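Local coordinates for protein rhizobiales Sp. Pch2 (Marine metagenome, PDB 6PB3) that is a Trip13/Pch2-like AAA ATPase that probably uses ATP to remodel HORMA-domain proteins and so regulates cGAS-like enzymes in bacteriophage immunity, at residues Lys41-Leu46 and Asp96-Arg101; Arg72-Ile77 and Arg214-Glu219; Leu76-Gly81 and Met201-Val206; Ile104-Leu109 and Ala152-Val157; Glu133-Glu138 and Asp188-Gly193. All blocks are in the same frame, centred on the assembly; numbering follows the deposited sequence.

Contact 1: Lys41-Leu46 and Asp96-Arg101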
# COMPACT_ATOMS: atom_id res chain seq x y z
N LYS A 41 5.06 26.56 29.49
CA LYS A 41 6.14 27.54 29.45
C LYS A 41 6.30 28.14 28.06
O LYS A 41 6.60 29.34 27.93
CB LYS A 41 7.44 26.89 29.93
CG LYS A 41 7.45 26.52 31.43
CD LYS A 41 8.65 25.61 31.74
CE LYS A 41 8.92 25.48 33.25
NZ LYS A 41 10.16 24.67 33.45
N MSE A 42 6.09 27.35 27.00
CA MSE A 42 6.23 27.86 25.63
C MSE A 42 5.17 28.93 25.34
O MSE A 42 5.46 29.99 24.76
CB MSE A 42 6.12 26.73 24.59
CG MSE A 42 6.40 27.15 23.15
SE MSE A 42 8.21 27.91 22.86
CE MSE A 42 7.82 29.73 22.83
N LEU A 43 3.94 28.63 25.76
CA LEU A 43 2.86 29.60 25.67
C LEU A 43 3.21 30.88 26.42
O LEU A 43 2.96 31.99 25.93
CB LEU A 43 1.56 28.98 26.20
CG LEU A 43 0.79 27.96 25.34
CD1 LEU A 43 -0.19 27.14 26.19
CD2 LEU A 43 0.04 28.65 24.17
N ALA A 44 3.78 30.76 27.63
CA ALA A 44 4.14 31.97 28.37
C ALA A 44 5.17 32.79 27.60
O ALA A 44 5.09 34.03 27.54
CB ALA A 44 4.68 31.59 29.76
N VAL A 45 6.15 32.11 27.00
CA VAL A 45 7.16 32.80 26.21
C VAL A 45 6.54 33.48 25.00
O VAL A 45 6.89 34.62 24.66
CB VAL A 45 8.24 31.79 25.81
CG1 VAL A 45 9.22 32.41 24.82
CG2 VAL A 45 8.94 31.26 27.06
N LEU A 46 5.60 32.81 24.33
CA LEU A 46 5.01 33.37 23.11
C LEU A 46 4.22 34.63 23.40
O LEU A 46 4.18 35.56 22.58
CB LEU A 46 4.13 32.34 22.43
CG LEU A 46 4.85 31.16 21.79
CD1 LEU A 46 3.84 30.23 21.11
CD2 LEU A 46 5.92 31.65 20.80
N ASP A 96 -4.99 27.46 32.33
CA ASP A 96 -4.99 27.72 33.77
C ASP A 96 -3.58 27.74 34.31
O ASP A 96 -3.25 28.56 35.18
CB ASP A 96 -5.81 26.65 34.48
CG ASP A 96 -6.07 27.01 35.92
OD1 ASP A 96 -7.04 27.75 36.17
OD2 ASP A 96 -5.29 26.56 36.80
N ASP A 97 -2.74 26.81 33.85
CA ASP A 97 -1.34 26.81 34.23
C ASP A 97 -0.62 28.07 33.74
O ASP A 97 0.18 28.66 34.47
CB ASP A 97 -0.67 25.56 33.66
CG ASP A 97 0.47 25.08 34.51
OD1 ASP A 97 1.47 25.83 34.64
OD2 ASP A 97 0.36 23.96 35.07
N VAL A 98 -0.87 28.48 32.49
CA VAL A 98 -0.19 29.66 31.96
C VAL A 98 -0.61 30.89 32.74
O VAL A 98 0.20 31.78 33.02
CB VAL A 98 -0.47 29.84 30.46
CG1 VAL A 98 0.27 31.07 29.94
CG2 VAL A 98 -0.12 28.56 29.65
N ALA A 99 -1.91 30.97 33.07
CA ALA A 99 -2.42 32.09 33.84
C ALA A 99 -1.74 32.18 35.19
O ALA A 99 -1.39 33.27 35.65
CB ALA A 99 -3.93 31.94 34.01
N ARG A 100 -1.53 31.03 35.83
CA ARG A 100 -0.82 31.00 37.11
C ARG A 100 0.64 31.42 36.93
O ARG A 100 1.15 32.25 37.68
CB ARG A 100 -0.92 29.61 37.72
CG ARG A 100 -2.22 29.36 38.49
CD ARG A 100 -2.63 27.90 38.42
NE ARG A 100 -1.68 27.01 39.07
CZ ARG A 100 -2.00 26.23 40.09
NH1 ARG A 100 -3.24 26.24 40.56
NH2 ARG A 100 -1.09 25.44 40.64
N ARG A 101 1.30 30.87 35.91
CA ARG A 101 2.74 31.08 35.72
C ARG A 101 3.05 32.55 35.43
O ARG A 101 4.02 33.10 35.96
CB ARG A 101 3.23 30.18 34.58
CG ARG A 101 4.73 30.22 34.29
CD ARG A 101 5.09 29.25 33.16
NE ARG A 101 4.54 27.90 33.35
CZ ARG A 101 5.14 26.95 34.07
NH1 ARG A 101 6.29 27.19 34.70
NH2 ARG A 101 4.57 25.76 34.19
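K41 lies across the guanidinium of R101 and sends NZ on to another chain, where the backbone O atoms of L281 and Y284 of the second subunit both accept hydrogen bonds from it. This is a helix-helix contact in the large AAA subdomain. Helix 33-47 and helix 95-102 cross at -58°, with 9.3 Å between the axes of their short segments, closest where A44 meets V98. The lysine chain, extended beyond CG, runs over the guanidinium: CG sits 3.4 Å above its plane, over its centre, and CE comes within 3.5 Å of R101 NH1. Two positive groups are thus neighbours, NZ standing 4.8 Å from NH1. The two carbonyls around NZ and the acid beside R101 would ease that repulsion.

R101 is gripped from both helices: NE is hydrogen-bonded to S40 OG, just before K41 on helix 33-47, and NH2 forms a salt bridge, with a weak hydrogen bond, to D97 OD1, one turn back on its own helix. S40 OG also bonds to D97 OD1, so that one carboxylate oxygen holds both R101 NH2 and S40. A bend at chi3 (-50°) turns NE out of the line of the chain, and CD itself lies against A44 CB.

Deeper in, toward the sheet, the chemistry turns apolar. L43 packs on I77, A198 and I200 of the strands beneath, and its side chain crosses that of V98 at about a right angle. The methyls L43 CD1 and V98 CG2 meet at 3.7 Å, while V98 CG1 turns to A44, 4.2 Å from its N.

Contact 2: Arg72-Ile77 and Arg214-Glu219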
# COMPACT_ATOMS: atom_id res chain seq x y z
N ARG A 72 11.88 34.40 18.19
CA ARG A 72 11.40 34.89 16.91
C ARG A 72 10.45 33.92 16.20
O ARG A 72 10.03 34.22 15.07
CB ARG A 72 12.59 35.21 16.00
N ARG A 73 10.09 32.80 16.81
CA ARG A 73 9.27 31.81 16.13
C ARG A 73 7.83 32.28 16.01
O ARG A 73 7.29 32.90 16.94
CB ARG A 73 9.28 30.49 16.89
CG ARG A 73 10.63 29.94 17.22
CD ARG A 73 11.47 29.70 15.97
NE ARG A 73 10.74 29.15 14.82
CZ ARG A 73 10.38 27.87 14.71
NH1 ARG A 73 10.63 27.01 15.69
NH2 ARG A 73 9.75 27.47 13.61
N PRO A 74 7.15 31.96 14.91
CA PRO A 74 5.71 32.20 14.85
C PRO A 74 5.02 31.54 16.02
O PRO A 74 5.44 30.46 16.48
CB PRO A 74 5.30 31.55 13.52
CG PRO A 74 6.58 31.36 12.75
CD PRO A 74 7.64 31.16 13.79
N PRO A 75 3.96 32.17 16.58
CA PRO A 75 3.33 31.70 17.84
C PRO A 75 2.36 30.54 17.65
O PRO A 75 1.15 30.64 17.91
CB PRO A 75 2.65 32.97 18.36
CG PRO A 75 2.30 33.74 17.13
CD PRO A 75 3.38 33.44 16.10
N LEU A 76 2.89 29.39 17.25
CA LEU A 76 2.11 28.18 17.02
C LEU A 76 2.78 27.03 17.75
O LEU A 76 3.99 26.86 17.67
CB LEU A 76 2.01 27.86 15.52
CG LEU A 76 1.56 26.45 15.13
CD1 LEU A 76 0.07 26.22 15.41
CD2 LEU A 76 1.89 26.15 13.65
N ILE A 77 1.98 26.24 18.45
CA ILE A 77 2.46 25.04 19.13
C ILE A 77 1.64 23.85 18.64
O ILE A 77 0.41 23.89 18.64
CB ILE A 77 2.36 25.16 20.67
CG1 ILE A 77 3.15 26.37 21.14
CG2 ILE A 77 2.88 23.88 21.32
CD1 ILE A 77 2.90 26.76 22.59
N ARG A 214 3.63 22.99 9.47
CA ARG A 214 4.58 22.33 10.36
C ARG A 214 5.81 23.19 10.60
O ARG A 214 6.27 23.33 11.74
CB ARG A 214 4.98 20.98 9.77
CG ARG A 214 5.11 19.89 10.78
CD ARG A 214 5.63 18.63 10.17
NE ARG A 214 4.91 18.25 8.97
CZ ARG A 214 5.23 17.18 8.24
NH1 ARG A 214 6.24 16.43 8.64
NH2 ARG A 214 4.55 16.88 7.14
N ARG A 215 6.34 23.79 9.53
CA ARG A 215 7.60 24.52 9.64
C ARG A 215 7.46 25.80 10.44
O ARG A 215 8.48 26.34 10.88
CB ARG A 215 8.14 24.83 8.24
CG ARG A 215 7.44 25.96 7.50
CD ARG A 215 8.11 26.18 6.11
NE ARG A 215 7.60 27.38 5.44
CZ ARG A 215 6.87 27.35 4.32
NH1 ARG A 215 6.59 26.19 3.73
NH2 ARG A 215 6.45 28.49 3.79
N ARG A 216 6.24 26.28 10.68
CA ARG A 216 6.01 27.46 11.49
C ARG A 216 5.83 27.18 12.98
O ARG A 216 5.86 28.12 13.77
CB ARG A 216 4.78 28.21 10.98
CG ARG A 216 5.04 28.95 9.68
CD ARG A 216 3.77 29.52 9.09
NE ARG A 216 4.05 30.49 8.02
CZ ARG A 216 4.31 30.17 6.76
NH1 ARG A 216 4.38 28.89 6.39
NH2 ARG A 216 4.52 31.12 5.85
N ALA A 217 5.68 25.92 13.38
CA ALA A 217 5.54 25.62 14.80
C ALA A 217 6.75 26.12 15.57
O ALA A 217 7.90 25.83 15.21
CB ALA A 217 5.36 24.10 15.02
N ALA A 218 6.49 26.91 16.61
CA ALA A 218 7.56 27.29 17.53
C ALA A 218 8.01 26.08 18.31
O ALA A 218 9.20 25.92 18.58
CB ALA A 218 7.08 28.37 18.48
N GLU A 219 7.08 25.21 18.66
CA GLU A 219 7.44 23.96 19.31
C GLU A 219 6.46 22.89 18.89
O GLU A 219 5.27 23.15 18.73
CB GLU A 219 7.45 24.09 20.85
CG GLU A 219 8.02 22.85 21.52
CD GLU A 219 8.03 22.93 23.03
OE1 GLU A 219 7.52 23.91 23.59
OE2 GLU A 219 8.55 21.99 23.66
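R215 turns its carbonyl O to the edge of the R73 guanidinium, in the plane of that group and 3.2 Å from NH2, though the angle is too poor for a hydrogen bond. It belongs to a type I turn from R214 to A217. Its side chain packs on T88 of the second subunit and comes about 4 Å from a bound sulfate, consistent with an arginine-finger position. R216 follows, with its O against the ring of P74, 3.5 Å from CG. Its side chain crosses the proline at about a right angle and goes on to a salt bridge with D188 and a hydrogen bond to A212 O.

A217 brings its CA to L76 O in a CH...O contact, and L76 CD2 lies 3.8 Å from A217 N. A217 O lies 2.9 Å from R73 NH2. Here the loop meets the start of the strand that leads to the probable Walker A motif of the AAA fold. The joint is made by A218, whose N donates to L76 O at 2.7 Å. A218 CB fills the angle between R73 CB, 3.4 Å away, and P74 O. Bends at chi2 (-59°) and chi3 (-40°) fold R73 back over the loop, its guanidinium face lying over A218 CA.

At E219 the parallel edge strand 219-223 begins, pairing with I77, whose CA-H points at E219 O over 3.4 Å while CG2 rests against the same oxygen.

Contact 3: Leu76-Gly81 and Met201-Val206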
# COMPACT_ATOMS: atom_id res chain seq x y z
N LEU A 76 2.89 29.39 17.25
CA LEU A 76 2.11 28.18 17.02
C LEU A 76 2.78 27.03 17.75
O LEU A 76 3.99 26.86 17.67
CB LEU A 76 2.01 27.86 15.52
CG LEU A 76 1.56 26.45 15.13
CD1 LEU A 76 0.07 26.22 15.41
CD2 LEU A 76 1.89 26.15 13.65
N ILE A 77 1.98 26.24 18.45
CA ILE A 77 2.46 25.04 19.13
C ILE A 77 1.64 23.85 18.64
O ILE A 77 0.41 23.89 18.64
CB ILE A 77 2.36 25.16 20.67
CG1 ILE A 77 3.15 26.37 21.14
CG2 ILE A 77 2.88 23.88 21.32
CD1 ILE A 77 2.90 26.76 22.59
N VAL A 78 2.33 22.80 18.22
CA VAL A 78 1.70 21.60 17.69
C VAL A 78 1.78 20.50 18.74
O VAL A 78 2.86 20.22 19.27
CB VAL A 78 2.38 21.17 16.37
CG1 VAL A 78 1.87 19.78 15.93
CG2 VAL A 78 2.08 22.18 15.28
N LEU A 79 0.64 19.90 19.05
CA LEU A 79 0.57 18.69 19.87
C LEU A 79 0.28 17.53 18.95
O LEU A 79 -0.79 17.49 18.33
CB LEU A 79 -0.52 18.81 20.96
CG LEU A 79 -0.54 20.03 21.87
CD1 LEU A 79 -1.56 19.79 23.02
CD2 LEU A 79 0.83 20.34 22.42
N ALA A 80 1.22 16.58 18.86
CA ALA A 80 1.13 15.49 17.91
C ALA A 80 1.32 14.15 18.61
O ALA A 80 2.16 14.03 19.51
CB ALA A 80 2.21 15.63 16.81
N GLY A 81 0.55 13.14 18.21
CA GLY A 81 0.78 11.80 18.71
C GLY A 81 -0.51 11.01 18.87
O GLY A 81 -1.56 11.39 18.36
N MSE A 201 -2.43 23.71 18.12
CA MSE A 201 -3.18 22.80 17.29
C MSE A 201 -2.79 21.36 17.55
O MSE A 201 -1.63 21.04 17.77
CB MSE A 201 -3.03 23.17 15.84
CG MSE A 201 -1.69 22.98 15.25
SE MSE A 201 -2.11 22.97 13.37
CE MSE A 201 -3.29 21.47 13.41
N CYS A 202 -3.80 20.50 17.55
CA CYS A 202 -3.63 19.09 17.84
C CYS A 202 -3.77 18.30 16.55
O CYS A 202 -4.62 18.61 15.71
CB CYS A 202 -4.66 18.60 18.88
SG CYS A 202 -4.60 19.53 20.43
N THR A 203 -2.95 17.26 16.41
CA THR A 203 -3.01 16.35 15.29
C THR A 203 -2.60 14.97 15.79
O THR A 203 -1.81 14.85 16.73
CB THR A 203 -2.09 16.80 14.15
OG1 THR A 203 -2.24 15.91 13.04
CG2 THR A 203 -0.64 16.79 14.60
N ASN A 204 -3.17 13.94 15.18
CA ASN A 204 -2.76 12.59 15.53
C ASN A 204 -1.38 12.28 14.97
O ASN A 204 -0.49 11.81 15.69
CB ASN A 204 -3.79 11.59 15.03
CG ASN A 204 -5.16 11.94 15.49
OD1 ASN A 204 -5.35 12.54 16.55
ND2 ASN A 204 -6.15 11.58 14.68
N ARG A 205 -1.18 12.56 13.69
CA ARG A 205 0.13 12.36 13.07
C ARG A 205 0.62 13.67 12.49
O ARG A 205 -0.06 14.28 11.66
CB ARG A 205 0.09 11.29 12.00
CG ARG A 205 1.41 10.57 11.86
CD ARG A 205 1.49 9.37 12.79
NE ARG A 205 2.63 8.52 12.45
CZ ARG A 205 2.70 7.22 12.72
NH1 ARG A 205 1.70 6.59 13.32
NH2 ARG A 205 3.79 6.53 12.37
N VAL A 206 1.81 14.08 12.92
CA VAL A 206 2.37 15.35 12.46
C VAL A 206 2.54 15.35 10.95
O VAL A 206 2.42 16.40 10.30
CB VAL A 206 3.69 15.61 13.20
CG1 VAL A 206 4.71 14.53 12.89
CG2 VAL A 206 4.22 16.96 12.84
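M201, a selenomethionine here, rests its CG on two aliphatic side chains of the neighbouring strand: L76 CD1 at 3.7 Å and V78 CG2 at 3.9 Å. The M201 and V78 chains lie side by side and point the same way. A chi1 of 68° sets CG between the backbone N and carbonyl carbon of M201, and there it meets both partners. Further along the same face, V78 CG1 reaches T203 CG2, and A80 CB touches both that methyl and V206 CB, at 3.8 and 3.9 Å. On the other face L79 CD1 packs against C202 SG, with I221 and F223 of strand 219-223 beyond the leucine.

Between the two faces runs the backbone of a parallel pair, central in the P-loop NTPase sheet of AAA proteins, its strands inclined by 21°. The bonds alternate: M201 N to I77 O, L79 N to M201 O and T203 N to L79 O, all short and close to straight, then a longer one from G81 N to T203 O at 3.3 Å.

That longer bond is the last of the series, at the polar edge of the pair. G81, probably the first glycine of Walker A, has a phi of 146° that suits glycine, and its O receives the CA-H of N204. N204 is the first residue past the partner strand, in a position consistent with the sensor-1 asparagine of AAA proteins; a bound sulfate lies about 5 Å from its side chain. T203 OG1 donates to R205 O from above the carbonyl plane, over 3.1 Å, and so fastens the turn that brings V206 back beside A80.

Contact 4: Ile104-Leu109 and Ala152-Val157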
# COMPACT_ATOMS: atom_id res chain seq x y z
N ILE A 104 -1.55 36.27 34.50
CA ILE A 104 -2.40 36.97 33.53
C ILE A 104 -3.73 36.25 33.39
O ILE A 104 -3.86 35.05 33.67
CB ILE A 104 -1.75 37.10 32.14
CG1 ILE A 104 -1.29 35.73 31.66
CG2 ILE A 104 -0.58 38.09 32.18
CD1 ILE A 104 -0.64 35.77 30.31
N ARG A 105 -4.73 36.99 32.93
CA ARG A 105 -6.02 36.44 32.57
C ARG A 105 -6.01 36.07 31.10
O ARG A 105 -5.50 36.82 30.27
CB ARG A 105 -7.11 37.46 32.90
CG ARG A 105 -7.20 37.70 34.43
CD ARG A 105 -7.68 39.09 34.82
NE ARG A 105 -9.09 39.30 34.53
CZ ARG A 105 -10.08 39.08 35.39
NH1 ARG A 105 -9.81 38.64 36.61
NH2 ARG A 105 -11.34 39.30 35.03
N ILE A 106 -6.53 34.88 30.78
CA ILE A 106 -6.36 34.28 29.46
C ILE A 106 -7.72 33.89 28.90
O ILE A 106 -8.50 33.22 29.58
CB ILE A 106 -5.44 33.05 29.51
CG1 ILE A 106 -4.04 33.45 29.97
CG2 ILE A 106 -5.39 32.36 28.14
CD1 ILE A 106 -3.07 32.30 29.87
N THR A 107 -7.98 34.28 27.66
CA THR A 107 -9.19 33.91 26.95
C THR A 107 -8.85 32.82 25.94
O THR A 107 -7.98 33.02 25.08
CB THR A 107 -9.79 35.13 26.24
OG1 THR A 107 -10.12 36.14 27.20
CG2 THR A 107 -11.04 34.73 25.48
N LEU A 108 -9.53 31.69 26.03
CA LEU A 108 -9.35 30.60 25.07
C LEU A 108 -10.46 30.63 24.04
O LEU A 108 -11.64 30.64 24.39
CB LEU A 108 -9.32 29.25 25.79
CG LEU A 108 -9.21 28.02 24.90
CD1 LEU A 108 -7.75 27.72 24.57
CD2 LEU A 108 -9.87 26.84 25.59
N LEU A 109 -10.07 30.64 22.76
CA LEU A 109 -11.03 30.60 21.66
C LEU A 109 -10.90 29.25 20.97
O LEU A 109 -9.95 29.04 20.20
CB LEU A 109 -10.78 31.73 20.66
CG LEU A 109 -10.83 33.14 21.28
CD1 LEU A 109 -10.37 34.16 20.27
CD2 LEU A 109 -12.22 33.47 21.81
N ALA A 152 -3.97 37.51 27.67
CA ALA A 152 -3.58 36.85 26.43
C ALA A 152 -4.76 36.09 25.86
O ALA A 152 -5.76 35.86 26.53
CB ALA A 152 -2.39 35.91 26.64
N VAL A 153 -4.60 35.69 24.60
CA VAL A 153 -5.62 35.00 23.82
C VAL A 153 -5.01 33.74 23.22
O VAL A 153 -4.04 33.82 22.46
CB VAL A 153 -6.17 35.88 22.69
CG1 VAL A 153 -7.22 35.10 21.89
CG2 VAL A 153 -6.74 37.18 23.24
N ILE A 154 -5.61 32.59 23.51
CA ILE A 154 -5.17 31.33 22.91
C ILE A 154 -6.22 30.89 21.92
O ILE A 154 -7.41 30.77 22.26
CB ILE A 154 -4.94 30.24 23.96
CG1 ILE A 154 -3.85 30.68 24.95
CG2 ILE A 154 -4.53 28.95 23.26
CD1 ILE A 154 -3.67 29.71 26.11
N LEU A 155 -5.80 30.65 20.69
CA LEU A 155 -6.67 30.06 19.69
C LEU A 155 -6.37 28.56 19.65
O LEU A 155 -5.21 28.16 19.53
CB LEU A 155 -6.43 30.72 18.33
CG LEU A 155 -7.28 30.26 17.15
CD1 LEU A 155 -8.76 30.59 17.36
CD2 LEU A 155 -6.77 30.92 15.88
N LEU A 156 -7.40 27.74 19.79
CA LEU A 156 -7.25 26.29 19.77
C LEU A 156 -7.90 25.71 18.53
O LEU A 156 -9.06 26.02 18.23
CB LEU A 156 -7.86 25.67 21.04
CG LEU A 156 -7.88 24.15 21.20
CD1 LEU A 156 -6.57 23.48 20.76
CD2 LEU A 156 -8.21 23.78 22.66
N VAL A 157 -7.16 24.85 17.82
CA VAL A 157 -7.59 24.22 16.58
C VAL A 157 -7.52 22.70 16.74
O VAL A 157 -6.43 22.14 16.93
CB VAL A 157 -6.73 24.66 15.39
CG1 VAL A 157 -7.36 24.18 14.10
CG2 VAL A 157 -6.54 26.17 15.38
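I104 begins the contact just ahead of its strand, with CD1 set 4.1 Å from the CB of A152, so a methyl meets a methyl before the backbones pair. At R105 the hydrogen bonding starts: its O takes the N-H of A152, and its side chain points away from the other strand. I106 turns to the face it shares with A152 and I154. Its CG2, anti to the backbone N, leans on I154 CD1 at 3.8 Å, while its CA-H approaches A152 O.

T107 faces the other way, and here the backbone does the work, N donating to A152 O and O receiving I154 N, both over 2.9 Å. L108 returns to the isoleucine side. CD1 touches CB and CG2 of I154, the latter at 3.7 Å, and also reaches L156 CB, so one methyl touches two residues of the partner strand. L109 closes the series. Its N bonds almost linearly to I154 O at 2.7 Å, with an N-H...O angle of 178°, and its O accepts from L156 N. CD1 meets V153 CG1 at 3.7 Å, and the L155 CD1 methyl presses on L109 O at 3.4 Å.

The pair is parallel, its strands joined by the β-α-β crossover through helix 124-141, and strand 151-157 is probably the Walker B strand. T135 of that helix covers L109 and V153. On the opposite face I154 and L156 pack on I200 of strand 197-203, while antiparallel strand 15-17 flanks I106 and L108, Y17 hydrogen-bonded to the backbone of I106 and S15 to that of L108.

Contact 5: Glu133-Glu138 and Asp188-Gly193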
# COMPACT_ATOMS: atom_id res chain seq x y z
N GLU A 133 -9.00 37.00 12.60
CA GLU A 133 -9.32 38.41 12.73
C GLU A 133 -9.84 38.73 14.13
O GLU A 133 -9.45 39.73 14.75
CB GLU A 133 -10.36 38.82 11.69
CG GLU A 133 -10.70 40.30 11.77
CD GLU A 133 -9.49 41.19 11.55
OE1 GLU A 133 -8.59 40.80 10.78
OE2 GLU A 133 -9.43 42.28 12.16
N HIS A 134 -10.73 37.88 14.65
CA HIS A 134 -11.21 38.06 16.01
C HIS A 134 -10.06 37.97 17.01
O HIS A 134 -9.95 38.81 17.91
CB HIS A 134 -12.29 37.03 16.33
CG HIS A 134 -12.94 37.21 17.67
ND1 HIS A 134 -12.77 36.32 18.70
CD2 HIS A 134 -13.77 38.17 18.14
CE1 HIS A 134 -13.46 36.72 19.76
NE2 HIS A 134 -14.08 37.85 19.44
N THR A 135 -9.19 36.98 16.84
CA THR A 135 -8.08 36.80 17.76
C THR A 135 -7.19 38.04 17.79
O THR A 135 -6.79 38.50 18.87
CB THR A 135 -7.28 35.57 17.38
OG1 THR A 135 -8.16 34.44 17.30
CG2 THR A 135 -6.19 35.29 18.40
N VAL A 136 -6.89 38.60 16.62
CA VAL A 136 -6.09 39.82 16.55
C VAL A 136 -6.78 40.97 17.27
O VAL A 136 -6.17 41.70 18.05
CB VAL A 136 -5.79 40.18 15.08
CG1 VAL A 136 -5.09 41.53 14.97
CG2 VAL A 136 -4.95 39.08 14.42
N SER A 137 -8.08 41.15 17.01
CA SER A 137 -8.82 42.25 17.63
C SER A 137 -8.79 42.14 19.16
O SER A 137 -8.45 43.10 19.85
CB SER A 137 -10.26 42.27 17.12
OG SER A 137 -11.03 43.23 17.81
N GLU A 138 -9.12 40.96 19.69
CA GLU A 138 -9.14 40.78 21.14
C GLU A 138 -7.75 40.97 21.74
O GLU A 138 -7.61 41.57 22.81
CB GLU A 138 -9.69 39.41 21.49
CG GLU A 138 -11.21 39.34 21.41
CD GLU A 138 -11.87 40.32 22.35
OE1 GLU A 138 -11.51 40.33 23.55
OE2 GLU A 138 -12.73 41.10 21.88
N ASP A 188 1.25 34.07 10.67
CA ASP A 188 2.24 35.11 10.39
C ASP A 188 1.80 36.45 10.96
O ASP A 188 2.62 37.20 11.52
CB ASP A 188 2.46 35.22 8.89
CG ASP A 188 3.17 34.03 8.32
OD1 ASP A 188 3.65 33.20 9.12
OD2 ASP A 188 3.23 33.91 7.08
N ARG A 189 0.52 36.76 10.83
CA ARG A 189 -0.00 38.03 11.33
C ARG A 189 0.15 38.13 12.84
O ARG A 189 0.52 39.18 13.37
CB ARG A 189 -1.46 38.16 10.89
CG ARG A 189 -2.07 39.52 11.06
CD ARG A 189 -3.44 39.50 10.42
NE ARG A 189 -4.31 40.56 10.90
CZ ARG A 189 -5.64 40.55 10.77
NH1 ARG A 189 -6.24 39.51 10.19
NH2 ARG A 189 -6.36 41.55 11.24
N LEU A 190 -0.11 37.03 13.56
CA LEU A 190 0.11 37.02 15.00
C LEU A 190 1.59 37.16 15.33
O LEU A 190 1.96 37.78 16.34
CB LEU A 190 -0.44 35.73 15.62
CG LEU A 190 -1.96 35.52 15.59
CD1 LEU A 190 -2.35 34.26 16.37
CD2 LEU A 190 -2.67 36.73 16.13
N GLY A 191 2.46 36.58 14.49
CA GLY A 191 3.89 36.64 14.76
C GLY A 191 4.48 38.00 14.44
O GLY A 191 5.32 38.51 15.19
N ASN A 192 4.03 38.61 13.34
CA ASN A 192 4.51 39.94 12.97
C ASN A 192 4.28 40.95 14.09
O ASN A 192 5.17 41.73 14.43
CB ASN A 192 3.83 40.40 11.68
CG ASN A 192 4.54 39.90 10.43
OD1 ASN A 192 5.73 39.58 10.46
ND2 ASN A 192 3.81 39.85 9.32
N GLY A 193 3.11 40.91 14.71
CA GLY A 193 2.82 41.84 15.78
C GLY A 193 3.38 41.38 17.11
O GLY A 193 3.83 40.25 17.28
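V136 and L190 mark where the two helices come nearest, their CA atoms 7.0 Å apart. Helices 133-138 and 188-192 run almost parallel, 17° between their directions, with the axes 10.7 Å apart at closest approach. The wide spacing leaves the joining to the side chains. Helix 179-192 ends here, G193 being the first residue to leave helical angles.

The apolar part is small. V136 CG2 meets L190 CD2 at 3.7 Å, the two side chains crossing at a slant, and T135 CG2 lies farther off from the same leucine methyl. T135 OG1 is turned back to A131 O on its own helix.

At the outer end the contact becomes ionic. R189 extends from CG to NE, CG anti to the backbone N, and crosses V136 at about a right angle, so that V136 CG2 lies 3.8 Å above the guanidinium plane, offset toward the rim. E133 comes at the edge of that plane. A bend at chi2 (60°) turns its CD back toward the arginine, and OE1 faces both terminal nitrogens in a salt bridge. The bond from NH1, at 2.7 Å, is weak in angle; the 2.4 Å from NH2 to OE1 is too short to be trusted. Carboxylate and guanidinium are 32° from coplanar.

In the AAA fold the two helices lie together on one face of the central sheet. T135 rests on V153 and L155 of strand 151-157, and L190 on A197 and V199 of strand 197-203 and on P75.

Contacts 3 and 4 are the buried core, two parallel strand pairs of one sheet joined where strands 151-157 and 197-203 are neighbours; backbone hydrogen bonds and aliphatic side chains hold them. Contact 2 shares L76 and I77 with contact 3 and carries the sheet to its edge, where carbonyls and arginines replace the regular pairing near a subunit interface. The helix pairs take opposite faces: contact 1 lies over I77 and reaches the second subunit, contact 5 over V153 and L155 and touches no other chain. Both put an arginine at the rim of an apolar patch, but R101 has its salt bridge within its own helix, R189 across the contact. R216 to D188 links contacts 2 and 5.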